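Local structure of De novo designed switch protein caging a hemagglutinin binder (sCageHA267_1S) (7CBC) at residues 11-16 with 293-298; 24-29 with 117-122; 138-143 with 150-155; 184-189 with 202-207. The protein cages a hemagglutinin-binding element on a designed six-helix bundle as a switch, probably to be opened for biosensing. All blocks are in the same frame, centred on the assembly; numbering follows the deposited sequence.

How the contacts relate
Contacts 2, 3 and 4 join helices of the bundle; contact 1 joins the outside of the bundle to the small C-terminal helical unit, probably the caged binder. Contacts 1 and 2 share helix 3-46, their centres about 21 Å apart, and the centre of contact 2 lies about 5 Å from the centre of the chain. Contacts 3 and 4 share helix 146-190 and sit near its two ends, about 52 Å between centres and on opposite sides of the chain's centre; each closes a hairpin. Contact 4 lies at the same end as contact 1, the nearest atoms about 5 Å apart without touching. Contact 2 also shares helix 99-142 with contact 3, with about 29 Å between their centres.

Contact 1. Residues 11-16 with 293-298; sequences ASTKLQ and KELLKN
Helix 289-298 lies against the outer side of helix 3-46 with CA atoms 7.0 Å apart at Lys14 and Asn298 and 8.0 Å apart at Thr13 and Leu296. This is the docking of a small disulfide-linked helical unit, probably the hemagglutinin binder, onto the cage bundle; the cystine Cys275-Cys301 joins the start of helix 274-284 to the turn just after Asn298. The footprint between the two segments is modest, 147 Å² counted on both sides, and no hydrogen bond spans it. Two separate touches make it up. At one, the Leu295 and Thr13 side chains cross at about a right angle, CD1 of Leu295 3.9 Å from OG1 of Thr13. That hydroxyl sits between the backbone N and the carbonyl carbon (chi1 59°), from where it bonds back to Leu9 O in its own helix; its polar demand is met there, and toward the leucine it offers plain van der Waals contact. At the other, the aliphatic stem of Lys14 lies alongside the last carbonyl of helix 289-298: CG is 3.3 Å from Asn298 O. Bends at chi2 and chi3 carry the amine onward, where it forms a weak, long ion pair with Glu88. Leu296 does not touch segment 11-16 and packs on Ala306 and Ala309 of helix 303-315. The Asn298 amide takes a bond from Lys297 NZ to OD1 at 3.0 Å, the amine lying above the carbonyl plane. Across the contact, the closest approach is Lys14 CD to Asn298 O, 3.2 Å.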
loop_
_atom_site.group_PDB
_atom_site.type_symbol
_atom_site.label_atom_id
_atom_site.label_comp_id
_atom_site.label_asym_id
_atom_site.label_seq_id
_atom_site.Cartn_x
_atom_site.Cartn_y
_atom_site.Cartn_z
ATOM N N ALA A 11 0.729 17.473 10.552
ATOM C CA ALA A 11 1.416 16.972 9.366
ATOM C C ALA A 11 1.367 15.448 9.307
ATOM O O ALA A 11 1.031 14.862 8.268
ATOM C CB ALA A 11 2.863 17.466 9.348
ATOM N N SER A 12 1.686 14.787 10.422
ATOM C CA SER A 12 1.811 13.332 10.414
ATOM C C SER A 12 0.485 12.649 10.108
ATOM O O SER A 12 0.436 11.709 9.304
ATOM C CB SER A 12 2.368 12.857 11.753
ATOM O OG SER A 12 3.769 13.036 11.775
ATOM N N THR A 13 -0.601 13.092 10.740
ATOM C CA THR A 13 -1.891 12.460 10.476
ATOM C C THR A 13 -2.345 12.726 9.044
ATOM O O THR A 13 -2.843 11.817 8.363
ATOM C CB THR A 13 -2.940 12.934 11.490
ATOM O OG1 THR A 13 -3.081 14.359 11.431
ATOM C CG2 THR A 13 -2.536 12.547 12.923
ATOM N N LYS A 14 -2.150 13.949 8.551
ATOM C CA LYS A 14 -2.494 14.235 7.159
ATOM C C LYS A 14 -1.682 13.380 6.193
ATOM O O LYS A 14 -2.202 12.914 5.171
ATOM C CB LYS A 14 -2.289 15.719 6.864
ATOM C CG LYS A 14 -3.407 16.584 7.417
ATOM C CD LYS A 14 -3.829 17.659 6.438
ATOM C CE LYS A 14 -3.080 18.951 6.686
ATOM N NZ LYS A 14 -3.853 20.126 6.160
ATOM N N LEU A 15 -0.396 13.182 6.488
ATOM C CA LEU A 15 0.416 12.308 5.657
ATOM C C LEU A 15 -0.045 10.864 5.751
ATOM O O LEU A 15 0.026 10.121 4.756
ATOM C CB LEU A 15 1.881 12.430 6.054
ATOM C CG LEU A 15 2.551 13.739 5.620
ATOM C CD1 LEU A 15 4.019 13.630 5.901
ATOM C CD2 LEU A 15 2.315 14.044 4.144
ATOM N N GLN A 16 -0.530 10.444 6.924
ATOM C CA GLN A 16 -1.040 9.084 7.029
ATOM C C GLN A 16 -2.314 8.913 6.209
ATOM O O GLN A 16 -2.466 7.910 5.503
ATOM C CB GLN A 16 -1.275 8.701 8.487
ATOM C CG GLN A 16 -1.875 7.314 8.622
ATOM C CD GLN A 16 -1.707 6.711 10.001
ATOM O OE1 GLN A 16 -2.574 6.859 10.863
ATOM N NE2 GLN A 16 -0.596 6.007 10.212
ATOM N N LYS A 293 -11.643 16.197 17.282
ATOM C CA LYS A 293 -12.493 16.147 16.096
ATOM C C LYS A 293 -11.967 17.057 14.990
ATOM O O LYS A 293 -12.105 16.729 13.805
ATOM C CB LYS A 293 -13.937 16.496 16.461
ATOM C CG LYS A 293 -14.572 15.494 17.429
ATOM C CD LYS A 293 -16.099 15.520 17.384
ATOM C CE LYS A 293 -16.658 14.419 16.477
ATOM N NZ LYS A 293 -16.770 14.823 15.048
ATOM N N GLU A 294 -11.345 18.188 15.346
ATOM C CA GLU A 294 -10.721 19.026 14.327
ATOM C C GLU A 294 -9.509 18.328 13.723
ATOM O O GLU A 294 -9.232 18.465 12.524
ATOM C CB GLU A 294 -10.321 20.378 14.923
ATOM C CG GLU A 294 -9.945 21.433 13.875
ATOM C CD GLU A 294 -8.972 22.482 14.399
ATOM O OE1 GLU A 294 -9.017 22.793 15.613
ATOM O OE2 GLU A 294 -8.161 22.998 13.593
ATOM N N LEU A 295 -8.774 17.574 14.544
ATOM C CA LEU A 295 -7.603 16.877 14.041
ATOM C C LEU A 295 -8.007 15.752 13.095
ATOM O O LEU A 295 -7.379 15.559 12.050
ATOM C CB LEU A 295 -6.789 16.342 15.212
ATOM C CG LEU A 295 -5.574 15.459 14.950
ATOM C CD1 LEU A 295 -4.332 16.294 14.595
ATOM C CD2 LEU A 295 -5.305 14.624 16.180
ATOM N N LEU A 296 -9.062 15.012 13.444
ATOM C CA LEU A 296 -9.503 13.896 12.608
ATOM C C LEU A 296 -10.135 14.395 11.311
ATOM O O LEU A 296 -9.928 13.800 10.248
ATOM C CB LEU A 296 -10.485 13.015 13.389
ATOM C CG LEU A 296 -10.026 12.446 14.740
ATOM C CD1 LEU A 296 -11.132 11.676 15.433
ATOM C CD2 LEU A 296 -8.803 11.575 14.616
ATOM N N LYS A 297 -10.909 15.485 11.379
ATOM C CA LYS A 297 -11.525 16.037 10.175
ATOM C C LYS A 297 -10.459 16.488 9.186
ATOM O O LYS A 297 -10.530 16.183 7.991
ATOM C CB LYS A 297 -12.457 17.196 10.548
ATOM C CG LYS A 297 -12.883 18.085 9.375
ATOM C CD LYS A 297 -13.746 19.274 9.822
ATOM C CE LYS A 297 -12.996 20.236 10.764
ATOM N NZ LYS A 297 -11.982 21.114 10.086
ATOM N N ASN A 298 -9.442 17.197 9.679
ATOM C CA ASN A 298 -8.354 17.656 8.824
ATOM C C ASN A 298 -7.464 16.515 8.363
ATOM O O ASN A 298 -6.733 16.675 7.379
ATOM C CB ASN A 298 -7.504 18.699 9.554
ATOM C CG ASN A 298 -8.271 19.970 9.843
ATOM O OD1 ASN A 298 -9.220 20.312 9.132
ATOM N ND2 ASN A 298 -7.862 20.681 10.884
#

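Contact 2. Residues 24-29 with 117-122; sequences EALLEA and RAAKAF
The backbone N of Phe122 donates to Ala118 O at 2.9 Å, a routine helical bond one turn long, and the ring carried by this residue then reaches across to Leu26. No polar bond passes between segments 24-29 and 117-122; the side chains that meet are apolar, and the contact is buried. One methyl does the work. CD1 of Leu26 stands 4.2 Å from CB of Ala119 and just as far, 4.2 Å, from CD2 of Phe122, so it touches both the alanine methyl and the ring carbon. It approaches the ring obliquely. The Leu26 and Phe122 side chains slide past each other in opposite directions, each leaving its own helix toward the other, rather than meeting end on. Phe122 achieves this with CG anti to its own N (chi1 167°), while Leu26 places CG beside the backbone N (chi1 -69°) and so sends its branch toward Ala119. CD1 of Leu26 is also 4.2 Å from Ala119 O, beside the small alanine. Helix 195-239 covers one flank of the contact, with Leu221 touching both Leu27 and Phe122, and Leu225 adding to the cover of the ring. Helix 50-93 lines the other flank through Ile67, beside Ala29, and Ile75, beside Lys120. Salt bridges Glu28-Arg32 and Arg117-Asp113 stay within their own helices, away from the apolar seam. Such buried packing of leucine on alanine and phenylalanine between two helices that run the same way is typical of the hydrophobic core of an up-down helical bundle.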
loop_
_atom_site.group_PDB
_atom_site.type_symbol
_atom_site.label_atom_id
_atom_site.label_comp_id
_atom_site.label_asym_id
_atom_site.label_seq_id
_atom_site.Cartn_x
_atom_site.Cartn_y
_atom_site.Cartn_z
ATOM N N GLU A 24 -5.304 2.430 -0.865
ATOM C CA GLU A 24 -6.593 2.029 -1.414
ATOM C C GLU A 24 -6.578 2.047 -2.944
ATOM O O GLU A 24 -7.082 1.115 -3.593
ATOM C CB GLU A 24 -7.684 2.931 -0.840
ATOM C CG GLU A 24 -8.102 2.495 0.559
ATOM C CD GLU A 24 -8.750 3.602 1.369
ATOM O OE1 GLU A 24 -8.845 4.744 0.860
ATOM O OE2 GLU A 24 -9.181 3.321 2.507
ATOM N N ALA A 25 -5.964 3.075 -3.536
ATOM C CA ALA A 25 -5.872 3.167 -4.993
ATOM C C ALA A 25 -5.030 2.035 -5.588
ATOM O O ALA A 25 -5.393 1.454 -6.616
ATOM C CB ALA A 25 -5.288 4.519 -5.383
ATOM N N LEU A 26 -3.874 1.748 -4.979
ATOM C CA LEU A 26 -3.023 0.661 -5.444
ATOM C C LEU A 26 -3.726 -0.682 -5.324
ATOM O O LEU A 26 -3.586 -1.546 -6.198
ATOM C CB LEU A 26 -1.719 0.647 -4.661
ATOM C CG LEU A 26 -0.825 1.844 -4.987
ATOM C CD1 LEU A 26 0.468 1.782 -4.185
ATOM C CD2 LEU A 26 -0.537 1.874 -6.473
ATOM N N LEU A 27 -4.489 -0.873 -4.248
ATOM C CA LEU A 27 -5.321 -2.063 -4.127
ATOM C C LEU A 27 -6.350 -2.134 -5.251
ATOM O O LEU A 27 -6.538 -3.190 -5.865
ATOM C CB LEU A 27 -6.016 -2.069 -2.769
ATOM C CG LEU A 27 -6.821 -3.334 -2.522
ATOM C CD1 LEU A 27 -5.856 -4.489 -2.333
ATOM C CD2 LEU A 27 -7.713 -3.166 -1.310
ATOM N N GLU A 28 -7.038 -1.022 -5.520
ATOM C CA GLU A 28 -8.008 -0.982 -6.607
ATOM C C GLU A 28 -7.357 -1.385 -7.928
ATOM O O GLU A 28 -7.859 -2.263 -8.633
ATOM C CB GLU A 28 -8.621 0.413 -6.713
ATOM C CG GLU A 28 -9.894 0.492 -7.561
ATOM C CD GLU A 28 -9.627 0.644 -9.067
ATOM O OE1 GLU A 28 -8.524 1.106 -9.449
ATOM O OE2 GLU A 28 -10.527 0.293 -9.871
ATOM N N ALA A 29 -6.232 -0.750 -8.267
ATOM C CA ALA A 29 -5.544 -1.048 -9.513
ATOM C C ALA A 29 -5.118 -2.502 -9.583
ATOM O O ALA A 29 -5.120 -3.096 -10.666
ATOM C CB ALA A 29 -4.326 -0.142 -9.665
ATOM N N ARG A 117 8.753 5.849 -2.002
ATOM C CA ARG A 117 9.618 4.923 -2.731
ATOM C C ARG A 117 9.181 3.474 -2.552
ATOM O O ARG A 117 9.297 2.666 -3.485
ATOM C CB ARG A 117 11.071 5.113 -2.292
ATOM C CG ARG A 117 11.621 6.454 -2.739
ATOM C CD ARG A 117 12.867 6.892 -1.976
ATOM N NE ARG A 117 13.449 8.076 -2.605
ATOM C CZ ARG A 117 14.277 8.017 -3.644
ATOM N NH1 ARG A 117 14.616 6.833 -4.146
ATOM N NH2 ARG A 117 14.758 9.131 -4.186
ATOM N N ALA A 118 8.671 3.128 -1.369
ATOM C CA ALA A 118 8.165 1.778 -1.145
ATOM C C ALA A 118 6.881 1.538 -1.930
ATOM O O ALA A 118 6.680 0.453 -2.484
ATOM C CB ALA A 118 7.953 1.544 0.354
ATOM N N ALA A 119 6.004 2.544 -2.004
ATOM C CA ALA A 119 4.810 2.422 -2.840
ATOM C C ALA A 119 5.170 2.216 -4.310
ATOM O O ALA A 119 4.530 1.416 -5.007
ATOM C CB ALA A 119 3.937 3.664 -2.664
ATOM N N LYS A 120 6.192 2.928 -4.801
ATOM C CA LYS A 120 6.678 2.720 -6.167
ATOM C C LYS A 120 7.251 1.327 -6.342
ATOM O O LYS A 120 7.001 0.665 -7.357
ATOM C CB LYS A 120 7.737 3.768 -6.527
ATOM C CG LYS A 120 7.185 5.040 -7.125
ATOM C CD LYS A 120 8.258 5.995 -7.700
ATOM C CE LYS A 120 8.913 6.884 -6.661
ATOM N NZ LYS A 120 10.094 6.317 -6.048
ATOM N N ALA A 121 8.033 0.866 -5.366
ATOM C CA ALA A 121 8.549 -0.491 -5.425
ATOM C C ALA A 121 7.421 -1.506 -5.509
ATOM O O ALA A 121 7.520 -2.483 -6.253
ATOM C CB ALA A 121 9.438 -0.765 -4.217
ATOM N N PHE A 122 6.330 -1.297 -4.765
ATOM C CA PHE A 122 5.241 -2.267 -4.836
ATOM C C PHE A 122 4.583 -2.262 -6.210
ATOM O O PHE A 122 4.272 -3.329 -6.768
ATOM C CB PHE A 122 4.193 -1.998 -3.759
ATOM C CG PHE A 122 2.913 -2.755 -3.977
ATOM C CD1 PHE A 122 2.803 -4.081 -3.585
ATOM C CD2 PHE A 122 1.825 -2.145 -4.596
ATOM C CE1 PHE A 122 1.627 -4.798 -3.810
ATOM C CE2 PHE A 122 0.649 -2.851 -4.827
ATOM C CZ PHE A 122 0.549 -4.179 -4.435
#

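Contact 3. Residues 138-143 with 150-155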
loop_
_atom_site.group_PDB
_atom_site.type_symbol
_atom_site.label_atom_id
_atom_site.label_comp_id
_atom_site.label_asym_id
_atom_site.label_seq_id
_atom_site.Cartn_x
_atom_site.Cartn_y
_atom_site.Cartn_z
ATOM N N GLU A 138 0.294 -15.948 -23.424
ATOM C CA GLU A 138 0.699 -15.836 -24.822
ATOM C C GLU A 138 1.501 -17.053 -25.278
ATOM O O GLU A 138 1.255 -17.607 -26.359
ATOM C CB GLU A 138 1.503 -14.546 -24.970
ATOM C CG GLU A 138 1.864 -14.078 -26.352
ATOM C CD GLU A 138 2.557 -12.719 -26.284
ATOM O OE1 GLU A 138 3.604 -12.619 -25.612
ATOM O OE2 GLU A 138 2.054 -11.743 -26.879
ATOM N N LEU A 139 2.458 -17.493 -24.463
ATOM C CA LEU A 139 3.253 -18.659 -24.818
ATOM C C LEU A 139 2.487 -19.956 -24.601
ATOM O O LEU A 139 2.705 -20.928 -25.332
ATOM C CB LEU A 139 4.545 -18.664 -24.011
ATOM C CG LEU A 139 5.713 -19.457 -24.579
ATOM C CD1 LEU A 139 6.447 -18.627 -25.624
ATOM C CD2 LEU A 139 6.648 -19.864 -23.451
ATOM N N LEU A 140 1.573 -19.994 -23.626
ATOM C CA LEU A 140 0.850 -21.235 -23.369
ATOM C C LEU A 140 -0.132 -21.573 -24.487
ATOM O O LEU A 140 -0.377 -22.757 -24.752
ATOM C CB LEU A 140 0.127 -21.169 -22.019
ATOM C CG LEU A 140 1.034 -21.457 -20.808
ATOM C CD1 LEU A 140 0.297 -21.275 -19.484
ATOM C CD2 LEU A 140 1.664 -22.839 -20.882
ATOM N N VAL A 141 -0.698 -20.569 -25.161
ATOM C CA VAL A 141 -1.698 -20.882 -26.180
ATOM C C VAL A 141 -1.055 -21.471 -27.438
ATOM O O VAL A 141 -1.714 -22.205 -28.188
ATOM C CB VAL A 141 -2.548 -19.640 -26.507
ATOM C CG1 VAL A 141 -3.333 -19.207 -25.291
ATOM C CG2 VAL A 141 -1.677 -18.514 -27.016
ATOM N N LYS A 142 0.223 -21.168 -27.699
ATOM C CA LYS A 142 0.913 -21.715 -28.864
ATOM C C LYS A 142 1.489 -23.104 -28.619
ATOM O O LYS A 142 1.762 -23.825 -29.583
ATOM C CB LYS A 142 2.060 -20.798 -29.309
ATOM C CG LYS A 142 1.804 -19.315 -29.159
ATOM C CD LYS A 142 2.859 -18.501 -29.912
ATOM C CE LYS A 142 2.850 -17.033 -29.470
ATOM N NZ LYS A 142 1.491 -16.579 -29.054
ATOM N N LEU A 143 1.709 -23.490 -27.370
ATOM C CA LEU A 143 2.354 -24.758 -27.061
ATOM C C LEU A 143 1.308 -25.833 -26.803
ATOM O O LEU A 143 0.226 -25.552 -26.280
ATOM C CB LEU A 143 3.280 -24.625 -25.846
ATOM C CG LEU A 143 4.374 -23.562 -25.936
ATOM C CD1 LEU A 143 5.175 -23.499 -24.636
ATOM C CD2 LEU A 143 5.286 -23.787 -27.133
ATOM N N ARG A 150 5.030 -27.177 -19.253
ATOM C CA ARG A 150 5.435 -27.155 -17.860
ATOM C C ARG A 150 6.707 -26.339 -17.673
ATOM O O ARG A 150 6.847 -25.614 -16.677
ATOM C CB ARG A 150 5.611 -28.578 -17.352
ATOM C CG ARG A 150 6.453 -28.640 -16.141
ATOM C CD ARG A 150 5.572 -28.294 -14.983
ATOM N NE ARG A 150 6.201 -28.589 -13.726
ATOM C CZ ARG A 150 6.074 -29.761 -13.117
ATOM N NH1 ARG A 150 5.349 -30.729 -13.684
ATOM N NH2 ARG A 150 6.685 -29.993 -11.957
ATOM N N GLU A 151 7.635 -26.419 -18.632
ATOM C CA GLU A 151 8.814 -25.557 -18.577
ATOM C C GLU A 151 8.413 -24.089 -18.486
ATOM O O GLU A 151 9.020 -23.315 -17.738
ATOM C CB GLU A 151 9.705 -25.788 -19.797
ATOM C CG GLU A 151 10.881 -24.817 -19.897
ATOM C CD GLU A 151 11.644 -24.925 -21.217
ATOM O OE1 GLU A 151 11.346 -25.835 -22.025
ATOM O OE2 GLU A 151 12.544 -24.092 -21.451
ATOM N N ALA A 152 7.377 -23.693 -19.228
ATOM C CA ALA A 152 6.904 -22.315 -19.164
ATOM C C ALA A 152 6.245 -22.013 -17.820
ATOM O O ALA A 152 6.404 -20.915 -17.281
ATOM C CB ALA A 152 5.939 -22.042 -20.318
ATOM N N LEU A 153 5.496 -22.967 -17.266
ATOM C CA LEU A 153 4.877 -22.758 -15.961
ATOM C C LEU A 153 5.927 -22.661 -14.855
ATOM O O LEU A 153 5.846 -21.789 -13.979
ATOM C CB LEU A 153 3.893 -23.887 -15.668
ATOM C CG LEU A 153 2.627 -23.915 -16.529
ATOM C CD1 LEU A 153 1.810 -25.149 -16.204
ATOM C CD2 LEU A 153 1.799 -22.653 -16.307
ATOM N N GLU A 154 6.915 -23.559 -14.874
ATOM C CA GLU A 154 7.988 -23.509 -13.884
ATOM C C GLU A 154 8.760 -22.202 -13.974
ATOM O O GLU A 154 9.203 -21.657 -12.955
ATOM C CB GLU A 154 8.922 -24.709 -14.075
ATOM C CG GLU A 154 8.307 -26.040 -13.644
ATOM C CD GLU A 154 8.138 -26.148 -12.136
ATOM O OE1 GLU A 154 8.987 -25.591 -11.406
ATOM O OE2 GLU A 154 7.161 -26.785 -11.679
ATOM N N HIS A 155 8.930 -21.677 -15.187
ATOM C CA HIS A 155 9.612 -20.398 -15.328
ATOM C C HIS A 155 8.786 -19.268 -14.720
ATOM O O HIS A 155 9.328 -18.403 -14.020
ATOM C CB HIS A 155 9.913 -20.119 -16.798
ATOM C CG HIS A 155 10.699 -18.870 -17.019
ATOM N ND1 HIS A 155 10.118 -17.619 -17.034
ATOM C CD2 HIS A 155 12.025 -18.674 -17.209
ATOM C CE1 HIS A 155 11.052 -16.704 -17.227
ATOM N NE2 HIS A 155 12.219 -17.317 -17.334
#
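Ala152 is the meeting point of this contact: its CB lies 3.9 Å from CD2 of Leu139 and 4.4 Å from CD2 of Leu140, two consecutive leucines that come at the methyl from the facing helix. Beside this pair, CD1 of Leu140 reaches past the alanine to CD2 of Leu153 at 3.8 Å, the two leucine side chains crossing at about a right angle. The branches of Leu140 are thus divided, one for each partner. Leu139 leaves its helix differently, with CG anti to the backbone N (chi1 -158°), and comes in at the more exposed border. In the next shell Ile149 packs on both Leu140 and Leu143, filling in toward the turn, while Leu153 also touches Leu236 and Arg237 of helix 195-239. Charged groups are kept to the outside. Lys142 folds back over its own helix and gives NZ to Glu138 O at 2.9 Å, standing above the carbonyl plane; Glu138 in turn makes a salt bridge through OE2 to Arg54 of helix 50-93. On the other helix Arg150 NE bonds Glu154 OE2 at 2.9 Å with an N-H...O angle of 149°, supported weakly by NH2, and the carboxylate is met on its anti side. The salt bridge spans one helical turn on the outside of the pair. The axes of the short segments 138-142 and 150-155 come within 10.2 Å, with 167° between their directions. A short turn joins the helices, and the whole is an antiparallel helical hairpin at one end of the designed bundle.

Contact 4. Residues 184-189 with 202-207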
loop_
_atom_site.group_PDB
_atom_site.type_symbol
_atom_site.label_atom_id
_atom_site.label_comp_id
_atom_site.label_asym_id
_atom_site.label_seq_id
_atom_site.Cartn_x
_atom_site.Cartn_y
_atom_site.Cartn_z
ATOM N N GLU A 184 18.057 7.450 15.279
ATOM C CA GLU A 184 18.952 8.600 15.173
ATOM C C GLU A 184 18.367 9.827 15.863
ATOM O O GLU A 184 19.063 10.531 16.607
ATOM C CB GLU A 184 19.222 8.927 13.713
ATOM C CG GLU A 184 20.212 10.065 13.498
ATOM C CD GLU A 184 21.552 9.565 13.018
ATOM O OE1 GLU A 184 22.465 9.440 13.866
ATOM O OE2 GLU A 184 21.694 9.269 11.800
ATOM N N ALA A 185 17.100 10.131 15.580
ATOM C CA ALA A 185 16.478 11.300 16.178
ATOM C C ALA A 185 16.309 11.117 17.683
ATOM O O ALA A 185 16.571 12.044 18.454
ATOM C CB ALA A 185 15.144 11.589 15.497
ATOM N N ARG A 186 15.904 9.924 18.123
ATOM C CA ARG A 186 15.811 9.665 19.554
ATOM C C ARG A 186 17.144 9.925 20.240
ATOM O O ARG A 186 17.218 10.715 21.183
ATOM C CB ARG A 186 15.359 8.230 19.812
ATOM C CG ARG A 186 14.884 8.001 21.232
ATOM C CD ARG A 186 14.775 6.536 21.557
ATOM N NE ARG A 186 16.050 5.865 21.322
ATOM C CZ ARG A 186 17.064 5.857 22.176
ATOM N NH1 ARG A 186 16.967 6.490 23.345
ATOM N NH2 ARG A 186 18.185 5.223 21.861
ATOM N N ARG A 187 18.216 9.286 19.760
ATOM C CA ARG A 187 19.520 9.463 20.393
ATOM C C ARG A 187 19.896 10.930 20.472
ATOM O O ARG A 187 20.437 11.385 21.488
ATOM C CB ARG A 187 20.595 8.684 19.640
ATOM C CG ARG A 187 20.633 7.228 20.023
ATOM C CD ARG A 187 21.475 6.421 19.053
ATOM N NE ARG A 187 21.721 5.075 19.557
ATOM C CZ ARG A 187 22.240 4.093 18.831
ATOM N NH1 ARG A 187 22.567 4.312 17.562
ATOM N NH2 ARG A 187 22.424 2.892 19.372
ATOM N N LEU A 188 19.601 11.691 19.420
ATOM C CA LEU A 188 19.894 13.114 19.469
ATOM C C LEU A 188 19.058 13.819 20.534
ATOM O O LEU A 188 19.560 14.691 21.249
ATOM C CB LEU A 188 19.683 13.755 18.100
ATOM C CG LEU A 188 20.653 13.409 16.969
ATOM C CD1 LEU A 188 20.269 14.194 15.727
ATOM C CD2 LEU A 188 22.102 13.689 17.346
ATOM N N ILE A 189 17.791 13.435 20.683
ATOM C CA ILE A 189 16.952 14.092 21.680
ATOM C C ILE A 189 17.408 13.739 23.093
ATOM O O ILE A 189 17.511 14.620 23.955
ATOM C CB ILE A 189 15.473 13.731 21.453
ATOM C CG1 ILE A 189 15.014 14.185 20.068
ATOM C CG2 ILE A 189 14.610 14.416 22.469
ATOM C CD1 ILE A 189 13.593 13.744 19.698
ATOM N N GLU A 202 8.172 12.222 23.086
ATOM C CA GLU A 202 6.771 11.813 22.995
ATOM C C GLU A 202 6.268 11.877 21.556
ATOM O O GLU A 202 5.601 10.952 21.075
ATOM C CB GLU A 202 5.908 12.699 23.905
ATOM C CG GLU A 202 5.935 12.275 25.386
ATOM C CD GLU A 202 5.654 13.409 26.369
ATOM O OE1 GLU A 202 5.161 14.490 25.955
ATOM O OE2 GLU A 202 5.924 13.193 27.576
ATOM N N LEU A 203 6.560 12.977 20.855
ATOM C CA LEU A 203 6.141 13.087 19.461
ATOM C C LEU A 203 6.833 12.042 18.605
ATOM O O LEU A 203 6.215 11.446 17.714
ATOM C CB LEU A 203 6.429 14.496 18.952
ATOM C CG LEU A 203 5.418 15.511 19.501
ATOM C CD1 LEU A 203 6.002 16.891 19.491
ATOM C CD2 LEU A 203 4.135 15.458 18.650
ATOM N N LEU A 204 8.106 11.770 18.888
ATOM C CA LEU A 204 8.783 10.702 18.170
ATOM C C LEU A 204 8.067 9.362 18.359
ATOM O O LEU A 204 7.901 8.599 17.400
ATOM C CB LEU A 204 10.238 10.628 18.620
ATOM C CG LEU A 204 11.086 9.646 17.828
ATOM C CD1 LEU A 204 11.048 10.009 16.346
ATOM C CD2 LEU A 204 12.499 9.680 18.346
ATOM N N ARG A 205 7.623 9.058 19.581
ATOM C CA ARG A 205 6.900 7.806 19.794
ATOM C C ARG A 205 5.545 7.799 19.089
ATOM O O ARG A 205 5.118 6.748 18.600
ATOM C CB ARG A 205 6.731 7.518 21.291
ATOM C CG ARG A 205 7.940 6.826 21.913
ATOM C CD ARG A 205 7.653 6.316 23.316
ATOM N NE ARG A 205 7.054 7.325 24.189
ATOM C CZ ARG A 205 7.736 8.119 25.020
ATOM N NH1 ARG A 205 9.062 8.041 25.093
ATOM N NH2 ARG A 205 7.095 8.996 25.784
ATOM N N ALA A 206 4.864 8.946 19.016
ATOM C CA ALA A 206 3.643 9.030 18.212
ATOM C C ALA A 206 3.944 8.868 16.727
ATOM O O ALA A 206 3.200 8.193 15.999
ATOM C CB ALA A 206 2.933 10.358 18.459
ATOM N N HIS A 207 5.029 9.483 16.252
ATOM C CA HIS A 207 5.437 9.272 14.869
ATOM C C HIS A 207 5.660 7.796 14.584
ATOM O O HIS A 207 5.227 7.284 13.547
ATOM C CB HIS A 207 6.696 10.075 14.565
ATOM C CG HIS A 207 7.442 9.584 13.367
ATOM N ND1 HIS A 207 7.081 9.912 12.077
ATOM C CD2 HIS A 207 8.520 8.770 13.263
ATOM C CE1 HIS A 207 7.914 9.333 11.229
ATOM N NE2 HIS A 207 8.796 8.633 11.924
#
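Leu204 enters helix 146-190 as a knob in knobs-into-holes packing, within the antiparallel hairpin that this helix forms with helix 195-239; the axes of the two short segments run at 169° and come within 10.5 Å of each other. The hole is the four-residue set Ile182, Ala185, Arg186 and Ile189. Apolar contacts come first. A single methyl, CD2 of Leu204, lies 4.3 Å from CB of Ala185 and 4.4 Å from CD1 of Ile189, and Ile182 also touches this leucine. The side chain has CG anti to the backbone N (chi1 -174°), which, with chi2 58°, places CD2 against Arg186. Charged groups stay at the border. The stem of Arg186 crosses Leu204 at about a right angle, its CB 3.5 Å from CD2 of Leu204, then bends at chi3 and carries its guanidinium away, to salt bridges with Glu190 through NH1 and Glu183 through NH2. Arg186 thus meets Leu204 with its backbone and the start of its aliphatic stem. On the second helix Leu203 and Ala206 pack on Phe285, and His207 on Thr111 of helix 99-142. Contact with the backbone is the tightest: CD2 of Leu204 sits 3.4 Å from Arg186 N.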